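Side-chain contacts in dihydrofolate reductase, putative (Aspergillus flavus, PDB 6DRS), which probably reduces dihydrofolate to tetrahydrofolate with NADPH, and is captured here with a bound NADP cofactor and a diaminoquinazoline antifolate inhibitor: residues 10-15 against 38-43; 59-64 against 136-141; 128-133 against 143-148. All coordinates share one frame; numbering follows the deposited sequence.

Interaction 1: 10-15 against 38-43; sequences IVATTP and KADMSF. With H8A (3-{[(3R)-7,9-diamino-3-methyl-2,3-dihydrofuro[2,3-f]quinazolin-4-yl]oxy}benzonitrile), chain G.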
loop_
_atom_site.group_PDB
_atom_site.type_symbol
_atom_site.label_atom_id
_atom_site.label_comp_id
_atom_site.label_asym_id
_atom_site.label_seq_id
_atom_site.Cartn_x
_atom_site.Cartn_y
_atom_site.Cartn_z
ATOM N N ILE A 10 0.490 -0.930 -4.637
ATOM C CA ILE A 10 1.765 -0.575 -4.055
ATOM C C ILE A 10 2.173 -1.690 -3.093
ATOM O O ILE A 10 1.346 -2.160 -2.268
ATOM C CB ILE A 10 1.713 0.796 -3.370
ATOM C CG1 ILE A 10 3.088 1.194 -2.845
ATOM C CG2 ILE A 10 0.632 0.850 -2.294
ATOM C CD1 ILE A 10 3.123 2.543 -2.178
ATOM N N VAL A 11 3.441 -2.073 -3.190
ATOM C CA VAL A 11 3.937 -3.307 -2.538
ATOM C C VAL A 11 5.437 -3.167 -2.300
ATOM O O VAL A 11 6.120 -2.476 -3.068
ATOM C CB VAL A 11 3.633 -4.537 -3.422
ATOM C CG1 VAL A 11 4.492 -4.543 -4.679
ATOM C CG2 VAL A 11 3.762 -5.863 -2.673
ATOM N N ALA A 12 5.941 -3.793 -1.234
ATOM C CA ALA A 12 7.384 -4.040 -1.082
ATOM C C ALA A 12 7.646 -5.540 -1.315
ATOM O O ALA A 12 6.907 -6.385 -0.796
ATOM C CB ALA A 12 7.883 -3.549 0.257
ATOM N N THR A 13 8.605 -5.882 -2.182
ATOM C CA THR A 13 8.945 -7.295 -2.407
ATOM C C THR A 13 10.429 -7.552 -2.117
ATOM O O THR A 13 11.256 -6.611 -2.112
ATOM C CB THR A 13 8.557 -7.813 -3.795
ATOM O OG1 THR A 13 9.454 -7.233 -4.740
ATOM C CG2 THR A 13 7.124 -7.527 -4.149
ATOM N N THR A 14 10.716 -8.828 -1.819
ATOM C CA THR A 14 12.078 -9.338 -1.658
ATOM C C THR A 14 12.274 -10.544 -2.600
ATOM O O THR A 14 11.391 -11.441 -2.667
ATOM C CB THR A 14 12.410 -9.598 -0.184
ATOM O OG1 THR A 14 13.820 -9.806 -0.151
ATOM C CG2 THR A 14 11.676 -10.774 0.431
ATOM N N PRO A 15 13.381 -10.554 -3.386
ATOM C CA PRO A 15 13.553 -11.666 -4.339
ATOM C C PRO A 15 14.024 -12.965 -3.663
ATOM O O PRO A 15 14.954 -12.948 -2.823
ATOM C CB PRO A 15 14.579 -11.164 -5.356
ATOM C CG PRO A 15 15.398 -10.193 -4.569
ATOM C CD PRO A 15 14.394 -9.525 -3.649
ATOM N N LYS A 38 12.473 1.898 7.879
ATOM C CA LYS A 38 11.910 3.268 8.042
ATOM C C LYS A 38 11.682 3.955 6.687
ATOM O O LYS A 38 10.645 4.583 6.504
ATOM C CB LYS A 38 12.790 4.189 8.891
ATOM C CG LYS A 38 12.498 4.205 10.387
ATOM C CD LYS A 38 13.429 3.297 11.199
ATOM C CE LYS A 38 13.457 3.610 12.684
ATOM N NZ LYS A 38 14.820 3.423 13.243
ATOM N N ALA A 39 12.622 3.842 5.752
ATOM C CA ALA A 39 12.473 4.529 4.463
ATOM C C ALA A 39 11.286 3.949 3.664
ATOM O O ALA A 39 10.560 4.700 3.004
ATOM C CB ALA A 39 13.762 4.480 3.681
ATOM N N ASP A 40 11.052 2.641 3.720
ATOM C CA ASP A 40 9.902 2.088 2.986
ATOM C C ASP A 40 8.572 2.526 3.627
ATOM O O ASP A 40 7.635 2.875 2.914
ATOM C CB ASP A 40 9.955 0.570 2.833
ATOM C CG ASP A 40 8.708 0.070 2.112
ATOM O OD1 ASP A 40 8.487 0.474 0.954
ATOM O OD2 ASP A 40 7.922 -0.670 2.737
ATOM N N MET A 41 8.504 2.488 4.955
ATOM C CA MET A 41 7.354 2.891 5.767
ATOM C C MET A 41 6.966 4.346 5.484
ATOM O O MET A 41 5.787 4.650 5.310
ATOM C CB MET A 41 7.707 2.852 7.256
ATOM C CG MET A 41 7.885 1.476 7.792
ATOM S SD MET A 41 6.365 0.526 7.681
ATOM C CE MET A 41 6.797 -0.773 8.850
ATOM N N SER A 42 7.951 5.244 5.534
ATOM C CA SER A 42 7.638 6.641 5.352
ATOM C C SER A 42 7.226 6.902 3.889
ATOM O O SER A 42 6.304 7.705 3.605
ATOM C CB SER A 42 8.762 7.530 5.857
ATOM O OG SER A 42 9.905 7.426 5.023
ATOM N N PHE A 43 7.871 6.191 2.965
ATOM C CA PHE A 43 7.545 6.283 1.566
ATOM C C PHE A 43 6.106 5.808 1.352
ATOM O O PHE A 43 5.317 6.453 0.645
ATOM C CB PHE A 43 8.546 5.514 0.691
ATOM C CG PHE A 43 8.139 5.389 -0.764
ATOM C CD1 PHE A 43 8.455 6.383 -1.688
ATOM C CD2 PHE A 43 7.462 4.265 -1.228
ATOM C CE1 PHE A 43 8.107 6.253 -3.028
ATOM C CE2 PHE A 43 7.097 4.141 -2.561
ATOM C CZ PHE A 43 7.412 5.139 -3.464
HETATM C C2 H8A G . 3.499 -1.541 5.241
HETATM C C3 H8A G . 4.520 -1.112 4.386
HETATM C C4 H8A G . 4.324 -1.143 2.990
HETATM C C5 H8A G . 3.119 -1.630 2.436
HETATM C C6 H8A G . 2.108 -2.037 3.339
HETATM C C7 H8A G . 2.319 -2.006 4.690
HETATM C C8 H8A G . 2.962 -1.627 1.068
HETATM O O1 H8A G . 3.660 -1.512 6.593
HETATM C C10 H8A G . 5.105 -0.738 0.794
HETATM C C14 H8A G . 3.107 -0.549 7.419
HETATM C C15 H8A G . 2.989 -0.831 8.797
HETATM C C16 H8A G . 2.434 0.131 9.659
HETATM C C17 H8A G . 2.003 1.365 9.140
HETATM C C18 H8A G . 2.107 1.685 7.770
HETATM N N9 H8A G . 3.962 -1.197 0.267
HETATM N N11 H8A G . 5.301 -0.738 2.131
HETATM N N12 H8A G . 1.701 -2.081 0.493
HETATM N N13 H8A G . 6.213 -0.261 -0.039
HETATM C C19 H8A G . 2.662 0.701 6.923
HETATM C C20 H8A G . 1.681 2.867 7.299
HETATM N N21 H8A G . 1.249 3.906 6.886
HETATM C C22 H8A G . 1.155 -2.502 5.417
HETATM C C23 H8A G . 0.296 -3.036 4.267
HETATM O O24 H8A G . 0.853 -2.516 3.047
HETATM C C25 H8A G . 0.369 -1.311 5.922
#

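Interaction 2: 59-64 against 136-141; sequences AMIMGR and EAALED. With NAP (NADP nicotinamide-adenine-dinucleotide phosphate), chain H; SO4 (sulfate ion), chain C; SO4 (sulfate ion), chain B.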
loop_
_atom_site.group_PDB
_atom_site.type_symbol
_atom_site.label_atom_id
_atom_site.label_comp_id
_atom_site.label_asym_id
_atom_site.label_seq_id
_atom_site.Cartn_x
_atom_site.Cartn_y
_atom_site.Cartn_z
ATOM N N ALA A 59 -7.960 6.605 -0.934
ATOM C CA ALA A 59 -8.424 5.337 -0.362
ATOM C C ALA A 59 -7.326 4.266 -0.538
ATOM O O ALA A 59 -6.641 4.210 -1.598
ATOM C CB ALA A 59 -9.699 4.887 -1.041
ATOM N N MET A 60 -7.166 3.416 0.482
ATOM C CA MET A 60 -6.349 2.179 0.366
ATOM C C MET A 60 -7.276 0.956 0.430
ATOM O O MET A 60 -8.022 0.788 1.383
ATOM C CB MET A 60 -5.321 2.110 1.494
ATOM C CG MET A 60 -4.327 3.226 1.392
ATOM S SD MET A 60 -3.211 3.119 2.763
ATOM C CE MET A 60 -4.347 3.225 4.152
ATOM N N ILE A 61 -7.285 0.135 -0.607
ATOM C CA ILE A 61 -8.080 -1.083 -0.515
ATOM C C ILE A 61 -7.175 -2.243 -0.078
ATOM O O ILE A 61 -6.101 -2.444 -0.669
ATOM C CB ILE A 61 -8.824 -1.327 -1.831
ATOM C CG1 ILE A 61 -9.722 -0.119 -2.103
ATOM C CG2 ILE A 61 -9.641 -2.615 -1.755
ATOM C CD1 ILE A 61 -10.365 -0.140 -3.466
ATOM N N MET A 62 -7.590 -2.961 0.976
ATOM C CA MET A 62 -6.757 -4.010 1.575
ATOM C C MET A 62 -7.593 -5.257 1.916
ATOM O O MET A 62 -8.791 -5.182 2.192
ATOM C CB MET A 62 -6.053 -3.494 2.834
ATOM C CG MET A 62 -6.992 -3.255 3.996
ATOM S SD MET A 62 -6.231 -2.134 5.184
ATOM C CE MET A 62 -6.676 -0.567 4.420
ATOM N N GLY A 63 -6.952 -6.433 1.898
ATOM C CA GLY A 63 -7.596 -7.642 2.425
ATOM C C GLY A 63 -7.663 -7.594 3.948
ATOM O O GLY A 63 -6.897 -6.865 4.597
ATOM N N ARG A 64 -8.577 -8.373 4.532
ATOM C CA ARG A 64 -8.780 -8.321 5.977
ATOM C C ARG A 64 -7.490 -8.695 6.730
ATOM O O ARG A 64 -7.218 -8.143 7.809
ATOM C CB ARG A 64 -10.049 -9.087 6.376
ATOM C CG ARG A 64 -10.416 -8.952 7.852
ATOM C CD ARG A 64 -9.626 -9.889 8.759
ATOM N NE ARG A 64 -9.781 -11.230 8.213
ATOM C CZ ARG A 64 -9.098 -12.295 8.599
ATOM N NH1 ARG A 64 -8.163 -12.193 9.529
ATOM N NH2 ARG A 64 -9.355 -13.456 8.028
ATOM N N GLU A 136 -14.268 -5.307 -6.246
ATOM C CA GLU A 136 -15.132 -4.524 -7.118
ATOM C C GLU A 136 -16.115 -3.740 -6.240
ATOM O O GLU A 136 -16.310 -2.545 -6.432
ATOM C CB GLU A 136 -15.862 -5.414 -8.127
ATOM C CG GLU A 136 -15.134 -5.553 -9.455
ATOM C CD GLU A 136 -15.688 -6.627 -10.386
ATOM O OE1 GLU A 136 -16.927 -6.718 -10.523
ATOM O OE2 GLU A 136 -14.885 -7.384 -10.965
ATOM N N ALA A 137 -16.693 -4.428 -5.260
ATOM C CA ALA A 137 -17.578 -3.821 -4.280
ATOM C C ALA A 137 -16.876 -2.653 -3.579
ATOM O O ALA A 137 -17.498 -1.613 -3.380
ATOM C CB ALA A 137 -18.035 -4.853 -3.275
ATOM N N ALA A 138 -15.613 -2.842 -3.181
ATOM C CA ALA A 138 -14.832 -1.792 -2.512
ATOM C C ALA A 138 -14.703 -0.559 -3.419
ATOM O O ALA A 138 -14.923 0.587 -2.979
ATOM C CB ALA A 138 -13.474 -2.329 -2.111
ATOM N N LEU A 139 -14.345 -0.801 -4.676
ATOM C CA LEU A 139 -14.174 0.287 -5.625
ATOM C C LEU A 139 -15.503 1.044 -5.766
ATOM O O LEU A 139 -15.528 2.257 -5.667
ATOM C CB LEU A 139 -13.684 -0.270 -6.963
ATOM C CG LEU A 139 -12.215 -0.701 -6.998
ATOM C CD1 LEU A 139 -11.860 -1.328 -8.344
ATOM C CD2 LEU A 139 -11.280 0.462 -6.689
ATOM N N GLU A 140 -16.603 0.319 -5.951
ATOM C CA GLU A 140 -17.929 0.921 -6.042
ATOM C C GLU A 140 -18.249 1.735 -4.776
ATOM O O GLU A 140 -18.619 2.919 -4.862
ATOM C CB GLU A 140 -18.966 -0.186 -6.178
ATOM C CG GLU A 140 -19.692 -0.186 -7.496
ATOM C CD GLU A 140 -20.249 -1.575 -7.728
ATOM O OE1 GLU A 140 -20.783 -2.153 -6.762
ATOM O OE2 GLU A 140 -20.115 -2.088 -8.853
ATOM N N ASP A 141 -18.120 1.087 -3.617
ATOM C CA ASP A 141 -18.444 1.660 -2.341
ATOM C C ASP A 141 -17.692 2.976 -2.128
ATOM O O ASP A 141 -18.329 3.936 -1.693
ATOM C CB ASP A 141 -18.132 0.709 -1.185
ATOM C CG ASP A 141 -19.075 -0.476 -1.066
ATOM O OD1 ASP A 141 -20.036 -0.542 -1.851
ATOM O OD2 ASP A 141 -18.819 -1.339 -0.206
HETATM P PA NAP H . -4.873 -10.538 2.234
HETATM O O1A NAP H . -4.337 -9.311 2.917
HETATM O O2A NAP H . -5.066 -10.762 0.778
HETATM O O5B NAP H . -6.269 -10.926 2.971
HETATM C C5B NAP H . -6.950 -12.183 2.796
HETATM C C4B NAP H . -8.340 -11.960 3.356
HETATM O O4B NAP H . -9.014 -10.987 2.556
HETATM C C3B NAP H . -9.241 -13.185 3.300
HETATM O O3B NAP H . -9.039 -14.015 4.455
HETATM C C2B NAP H . -10.620 -12.551 3.278
HETATM O O2B NAP H . -10.924 -12.009 4.561
HETATM C C1B NAP H . -10.408 -11.309 2.433
HETATM N N9A NAP H . -10.672 -11.583 1.032
HETATM C C8A NAP H . -9.691 -11.975 0.203
HETATM N N7A NAP H . -10.190 -12.160 -1.037
HETATM C C5A NAP H . -11.510 -11.874 -1.010
HETATM C C6A NAP H . -12.610 -11.874 -2.001
HETATM N N6A NAP H . -12.312 -12.210 -3.264
HETATM N N1A NAP H . -13.862 -11.528 -1.631
HETATM C C2A NAP H . -14.090 -11.185 -0.350
HETATM N N3A NAP H . -13.125 -11.165 0.609
HETATM C C4A NAP H . -11.832 -11.499 0.363
HETATM O O3 NAP H . -4.020 -11.771 2.902
HETATM P PN NAP H . -2.679 -12.517 2.351
HETATM O O1N NAP H . -2.711 -12.701 0.892
HETATM O O2N NAP H . -2.584 -13.700 3.289
HETATM O O5D NAP H . -1.534 -11.472 2.743
HETATM C C5D NAP H . -1.333 -11.085 4.079
HETATM C C4D NAP H . 0.174 -11.131 4.211
HETATM O O4D NAP H . 0.733 -10.319 3.177
HETATM C C3D NAP H . 0.727 -10.629 5.523
HETATM O O3D NAP H . 1.900 -11.433 5.818
HETATM C C2D NAP H . 1.118 -9.214 5.189
HETATM O O2D NAP H . 2.141 -8.772 6.045
HETATM C C1D NAP H . 1.589 -9.331 3.757
HETATM N N1N NAP H . 1.513 -8.047 3.028
HETATM C C2N NAP H . 2.665 -7.526 2.544
HETATM C C3N NAP H . 2.687 -6.295 1.858
HETATM C C7N NAP H . 4.003 -5.745 1.312
HETATM O O7N NAP H . 4.024 -4.725 0.615
HETATM N N7N NAP H . 5.137 -6.404 1.617
HETATM C C4N NAP H . 1.476 -5.588 1.720
HETATM C C5N NAP H . 0.310 -6.154 2.239
HETATM C C6N NAP H . 0.345 -7.381 2.906
HETATM P P2B NAP H . -11.814 -12.827 5.624
HETATM O O1X NAP H . -10.971 -14.024 6.042
HETATM O O2X NAP H . -11.880 -11.869 6.795
HETATM O O3X NAP H . -12.989 -13.143 4.750
HETATM S S SO4 C . -7.156 -15.666 9.993
HETATM O O1 SO4 C . -5.838 -16.316 10.164
HETATM O O2 SO4 C . -6.854 -14.291 9.529
HETATM O O3 SO4 C . -7.979 -16.425 9.004
HETATM O O4 SO4 C . -7.871 -15.626 11.299
HETATM S S SO4 B . -14.431 -9.221 -6.135
HETATM O O1 SO4 B . -14.266 -10.247 -7.182
HETATM O O2 SO4 B . -14.487 -7.886 -6.791
HETATM O O3 SO4 B . -15.673 -9.528 -5.387
HETATM O O4 SO4 B . -13.324 -9.250 -5.144
#

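Interaction 3: 128-133 against 143-148; sequences DAIVSS and EEKFKG. With NAP (NADP nicotinamide-adenine-dinucleotide phosphate), chain H.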
loop_
_atom_site.group_PDB
_atom_site.type_symbol
_atom_site.label_atom_id
_atom_site.label_comp_id
_atom_site.label_asym_id
_atom_site.label_seq_id
_atom_site.Cartn_x
_atom_site.Cartn_y
_atom_site.Cartn_z
ATOM N N ASP A 128 -11.072 7.592 7.402
ATOM C CA ASP A 128 -12.265 6.783 7.451
ATOM C C ASP A 128 -11.896 5.294 7.313
ATOM O O ASP A 128 -10.807 4.963 6.825
ATOM C CB ASP A 128 -13.233 7.175 6.339
ATOM C CG ASP A 128 -14.667 6.716 6.578
ATOM O OD1 ASP A 128 -15.022 6.434 7.744
ATOM O OD2 ASP A 128 -15.414 6.617 5.590
ATOM N N ALA A 129 -12.822 4.406 7.694
ATOM C CA ALA A 129 -12.698 2.976 7.427
ATOM C C ALA A 129 -14.063 2.428 7.041
ATOM O O ALA A 129 -15.043 2.724 7.711
ATOM C CB ALA A 129 -12.153 2.258 8.625
ATOM N N ILE A 130 -14.100 1.648 5.973
ATOM C CA ILE A 130 -15.315 0.984 5.552
ATOM C C ILE A 130 -14.994 -0.460 5.133
ATOM O O ILE A 130 -13.864 -0.774 4.741
ATOM C CB ILE A 130 -16.000 1.765 4.423
ATOM C CG1 ILE A 130 -15.198 1.688 3.129
ATOM C CG2 ILE A 130 -16.205 3.207 4.845
ATOM C CD1 ILE A 130 -15.619 2.721 2.091
ATOM N N VAL A 131 -16.006 -1.324 5.178
ATOM C CA VAL A 131 -15.810 -2.759 4.949
ATOM C C VAL A 131 -16.674 -3.168 3.762
ATOM O O VAL A 131 -17.815 -2.838 3.762
ATOM C CB VAL A 131 -16.222 -3.548 6.205
ATOM C CG1 VAL A 131 -16.062 -5.051 5.998
ATOM C CG2 VAL A 131 -15.493 -3.066 7.453
ATOM N N SER A 132 -16.114 -3.858 2.772
ATOM C CA SER A 132 -16.816 -4.266 1.572
ATOM C C SER A 132 -16.660 -5.773 1.389
ATOM O O SER A 132 -15.764 -6.385 1.980
ATOM C CB SER A 132 -16.262 -3.560 0.351
ATOM O OG SER A 132 -16.087 -2.175 0.632
ATOM N N SER A 133 -17.479 -6.320 0.501
ATOM C CA SER A 133 -17.631 -7.765 0.306
ATOM C C SER A 133 -16.707 -8.261 -0.819
ATOM O O SER A 133 -16.674 -9.460 -1.145
ATOM C CB SER A 133 -19.064 -8.075 -0.010
ATOM O OG SER A 133 -19.406 -7.517 -1.271
ATOM N N GLU A 143 -16.352 5.003 -4.409
ATOM C CA GLU A 143 -16.838 5.954 -5.422
ATOM C C GLU A 143 -18.168 6.554 -4.942
ATOM O O GLU A 143 -18.304 7.771 -4.858
ATOM C CB GLU A 143 -16.982 5.284 -6.791
ATOM C CG GLU A 143 -15.710 5.297 -7.626
ATOM C CD GLU A 143 -15.454 4.051 -8.473
ATOM O OE1 GLU A 143 -16.368 3.195 -8.576
ATOM O OE2 GLU A 143 -14.339 3.927 -9.034
ATOM N N GLU A 144 -19.109 5.689 -4.566
ATOM C CA GLU A 144 -20.437 6.103 -4.108
ATOM C C GLU A 144 -20.345 6.992 -2.857
ATOM O O GLU A 144 -21.044 8.004 -2.782
ATOM C CB GLU A 144 -21.353 4.890 -3.929
ATOM C CG GLU A 144 -22.614 5.177 -3.127
ATOM C CD GLU A 144 -23.776 5.773 -3.912
ATOM O OE1 GLU A 144 -24.880 5.179 -3.875
ATOM O OE2 GLU A 144 -23.581 6.829 -4.562
ATOM N N LYS A 145 -19.505 6.658 -1.880
ATOM C CA LYS A 145 -19.515 7.429 -0.644
ATOM C C LYS A 145 -18.793 8.770 -0.840
ATOM O O LYS A 145 -19.199 9.770 -0.259
ATOM C CB LYS A 145 -18.966 6.643 0.551
ATOM C CG LYS A 145 -18.991 7.407 1.870
ATOM C CD LYS A 145 -18.665 6.613 3.145
ATOM C CE LYS A 145 -18.500 7.531 4.342
ATOM N NZ LYS A 145 -18.297 6.818 5.627
ATOM N N PHE A 146 -17.733 8.823 -1.638
ATOM C CA PHE A 146 -16.869 9.998 -1.539
ATOM C C PHE A 146 -16.998 10.923 -2.750
ATOM O O PHE A 146 -16.687 12.094 -2.624
ATOM C CB PHE A 146 -15.438 9.625 -1.151
ATOM C CG PHE A 146 -15.310 9.287 0.310
ATOM C CD1 PHE A 146 -15.195 10.296 1.262
ATOM C CD2 PHE A 146 -15.356 7.963 0.736
ATOM C CE1 PHE A 146 -15.100 9.993 2.612
ATOM C CE2 PHE A 146 -15.267 7.663 2.089
ATOM C CZ PHE A 146 -15.140 8.674 3.016
ATOM N N LYS A 147 -17.440 10.396 -3.893
ATOM C CA LYS A 147 -17.699 11.208 -5.116
ATOM C C LYS A 147 -16.423 11.948 -5.535
ATOM O O LYS A 147 -15.405 11.310 -5.779
ATOM C CB LYS A 147 -18.871 12.180 -4.936
ATOM C CG LYS A 147 -20.178 11.547 -4.489
ATOM C CD LYS A 147 -20.879 10.769 -5.566
ATOM C CE LYS A 147 -22.273 10.367 -5.127
ATOM N NZ LYS A 147 -22.945 9.595 -6.197
ATOM N N GLY A 148 -16.495 13.282 -5.632
ATOM C CA GLY A 148 -15.369 14.104 -6.121
ATOM C C GLY A 148 -14.385 14.437 -5.011
ATOM O O GLY A 148 -13.349 15.055 -5.269
HETATM P PA NAP H . -4.873 -10.538 2.234
HETATM O O1A NAP H . -4.337 -9.311 2.917
HETATM O O2A NAP H . -5.066 -10.762 0.778
HETATM O O5B NAP H . -6.269 -10.926 2.971
HETATM C C5B NAP H . -6.950 -12.183 2.796
HETATM C C4B NAP H . -8.340 -11.960 3.356
HETATM O O4B NAP H . -9.014 -10.987 2.556
HETATM C C3B NAP H . -9.241 -13.185 3.300
HETATM O O3B NAP H . -9.039 -14.015 4.455
HETATM C C2B NAP H . -10.620 -12.551 3.278
HETATM O O2B NAP H . -10.924 -12.009 4.561
HETATM C C1B NAP H . -10.408 -11.309 2.433
HETATM N N9A NAP H . -10.672 -11.583 1.032
HETATM C C8A NAP H . -9.691 -11.975 0.203
HETATM N N7A NAP H . -10.190 -12.160 -1.037
HETATM C C5A NAP H . -11.510 -11.874 -1.010
HETATM C C6A NAP H . -12.610 -11.874 -2.001
HETATM N N6A NAP H . -12.312 -12.210 -3.264
HETATM N N1A NAP H . -13.862 -11.528 -1.631
HETATM C C2A NAP H . -14.090 -11.185 -0.350
HETATM N N3A NAP H . -13.125 -11.165 0.609
HETATM C C4A NAP H . -11.832 -11.499 0.363
HETATM O O3 NAP H . -4.020 -11.771 2.902
HETATM P PN NAP H . -2.679 -12.517 2.351
HETATM O O1N NAP H . -2.711 -12.701 0.892
HETATM O O2N NAP H . -2.584 -13.700 3.289
HETATM O O5D NAP H . -1.534 -11.472 2.743
HETATM C C5D NAP H . -1.333 -11.085 4.079
HETATM C C4D NAP H . 0.174 -11.131 4.211
HETATM O O4D NAP H . 0.733 -10.319 3.177
HETATM C C3D NAP H . 0.727 -10.629 5.523
HETATM O O3D NAP H . 1.900 -11.433 5.818
HETATM C C2D NAP H . 1.118 -9.214 5.189
HETATM O O2D NAP H . 2.141 -8.772 6.045
HETATM C C1D NAP H . 1.589 -9.331 3.757
HETATM N N1N NAP H . 1.513 -8.047 3.028
HETATM C C2N NAP H . 2.665 -7.526 2.544
HETATM C C3N NAP H . 2.687 -6.295 1.858
HETATM C C7N NAP H . 4.003 -5.745 1.312
HETATM O O7N NAP H . 4.024 -4.725 0.615
HETATM N N7N NAP H . 5.137 -6.404 1.617
HETATM C C4N NAP H . 1.476 -5.588 1.720
HETATM C C5N NAP H . 0.310 -6.154 2.239
HETATM C C6N NAP H . 0.345 -7.381 2.906
HETATM P P2B NAP H . -11.814 -12.827 5.624
HETATM O O1X NAP H . -10.971 -14.024 6.042
HETATM O O2X NAP H . -11.880 -11.869 6.795
HETATM O O3X NAP H . -12.989 -13.143 4.750
#

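Interaction 1: 10-15 against 38-43
The antifolate pocket of dihydrofolate reductase runs between Ala12 on strand 7-17 and Asp40 on helix 38-49, whose side chains meet at 3.8 Å from Ala12 CB to Asp40 OD2. Beside it, the end of Ile10 approaches the Phe43 ring obliquely, with Ile10 CD1 4.3 Å from Phe43 CE2. Both contacts are buried but light; the diaminoquinazoline inhibitor reaches both segments and is hydrogen-bonded to each. Asp40 reaches it with CG turned anti to the backbone N (chi1 178°), which sends the carboxylate off the helix toward the strand. Asp40 OD1 takes a nearly straight hydrogen bond from inhibitor N13 (2.6 Å, 175°), while Asp40 OD2 comes within 2.7 Å of ring nitrogen N11. The acid thus faces the amino group and the neighbouring ring nitrogen with one oxygen each, the way an acidic residue at this place in the family typically receives diaminopyrimidine antifolates. At the far side of the heterocycle the second amino group, N12, gives an almost linear bond to the carbonyl oxygen Ile10 O (2.8 Å, 177°). The two grips are therefore of different origin, a helix side chain and a strand backbone, and together they hold the flat ring by both its amino groups. Tyr162 OH and Thr179 OG1, both from residues that line the inhibitor pocket themselves, hydrogen-bond to Ile10 O and Asp40 OD1 respectively, and probably help to position these two acceptors. The backbone nitrogen of Ala12 hydrogen-bonds to the carboxamide oxygen O7N of NADP. Met41, one residue further along the helix than Asp40, bends at its second torsion and brings its sulfur against the benzonitrile ring where the ether oxygen joins it, Met41 SD lying 3.4 Å from inhibitor C14.

Interaction 2: 59-64 against 136-141
Ile61 carries the whole contact from strand 57-63, reaching Ala138 and Leu139 on helix 135-146 with two branches that part at CB. The CB itself points at the helix. From it the short branch, Ile61 CG2, stands against the methyl of Ala138, 3.9 Å from Ala138 CB. The longer branch passes through CG1, which lies anti to the carbonyl carbon (chi1 -59°), and runs out extended to CD1. That terminal methyl settles where two helix side chains meet: Ile61 CD1 is 4.0 Å from Ala138 CB and only 3.4 Å from Leu139 CD2, closer than carbons normally pack. The isoleucine and leucine side chains cross at about a right angle, so Leu139 offers the methyl of one branch across the end of the isoleucine. No hydrogen bond joins the two segments, and the contact is purely apolar. Two residues on, the strand ends at the cofactor: Gly63 holds the N-cap position of helix 64-69, with its CA 3.6 Å from O5B of NADP. Arg64 then lays its guanidinium with the 2'-phosphate at its edge and in its plane: Arg64 NE binds phosphate oxygen O2X at 2.6 Å, and Arg64 NH2 binds O1X at the same distance. This paired grip is consistent with the preference of the family for NADPH over NADH. Sulfate ions, probably from the crystallisation liquor, also occupy positions beside Arg64 and at Glu136 N; the latter bond measures 2.6 Å to sulfate O2. Strand 57-63 runs parallel between strands 81-85 and 150-157, and Ile61 also touches Val85 and Val153 on these neighbours. Helix 135-146 packs across the same three strands, Ala138 resting on Val83 and Leu139 on Val153.

Interaction 3: 128-133 against 143-148
Asp128, at the start of strand 128-132, meets both Lys145 and Phe146 from the last turn of helix 135-146, and its OD2 does nearly all the touching. On the packed side the carboxylate reaches the rim of the Phe146 ring: Asp128 OD2 lies in the ring plane at the edge, 3.3 Å from Phe146 CZ, with carboxylate and ring planes 70° apart. The ring also touches Ile81 of strand 81-85 and Ile126, and Lys145 CG sits above one of its faces, toward the rim. The outer side belongs to Lys145. Its chain is anti at every torsion and stretches from the helix toward the strand to meet the aspartate from the opposite direction. Lys145 NZ donates to Asp128 OD2 at 2.9 Å in a salt bridge, arriving on the syn side and 22° out of the carboxylate plane. The same ammonium tip comes near Ile130, whose CG2 is 4.2 Å from Lys145 NZ. Farther out, on the exposed helix end, Lys147 NZ pairs with Glu144 OE2 at a longer 3.3 Å. The contact closes a beta-alpha unit, tying the strand to the far end of the helix that follows it. Asp128 is buried, and a lysine together with the electropositive edge of an aromatic ring at OD2 would probably stabilise its negative charge.

Overall arrangement
Following the chain, interaction 1 comes first: strand 7-17 and helix 38-49 are brought together across 22 intervening residues, with the inhibitor bound at their contact, before the other two begin. Interaction 2 spans a much longer path, bringing strand 57-63 back against helix 135-146 after 71 intervening residues. Interaction 3 opens inside that span at strand 128-132 and closes beyond it at 143-148, so the two cross and share one helix. They also touch directly, with Ser132 OG 3.0 Å from Asp141 OD2. All three reach the same mixed sheet. Interaction 1 stands about 21 Å, centre to centre, from interaction 2, while NADP touches segments 10-15, 59-64 and 128-133.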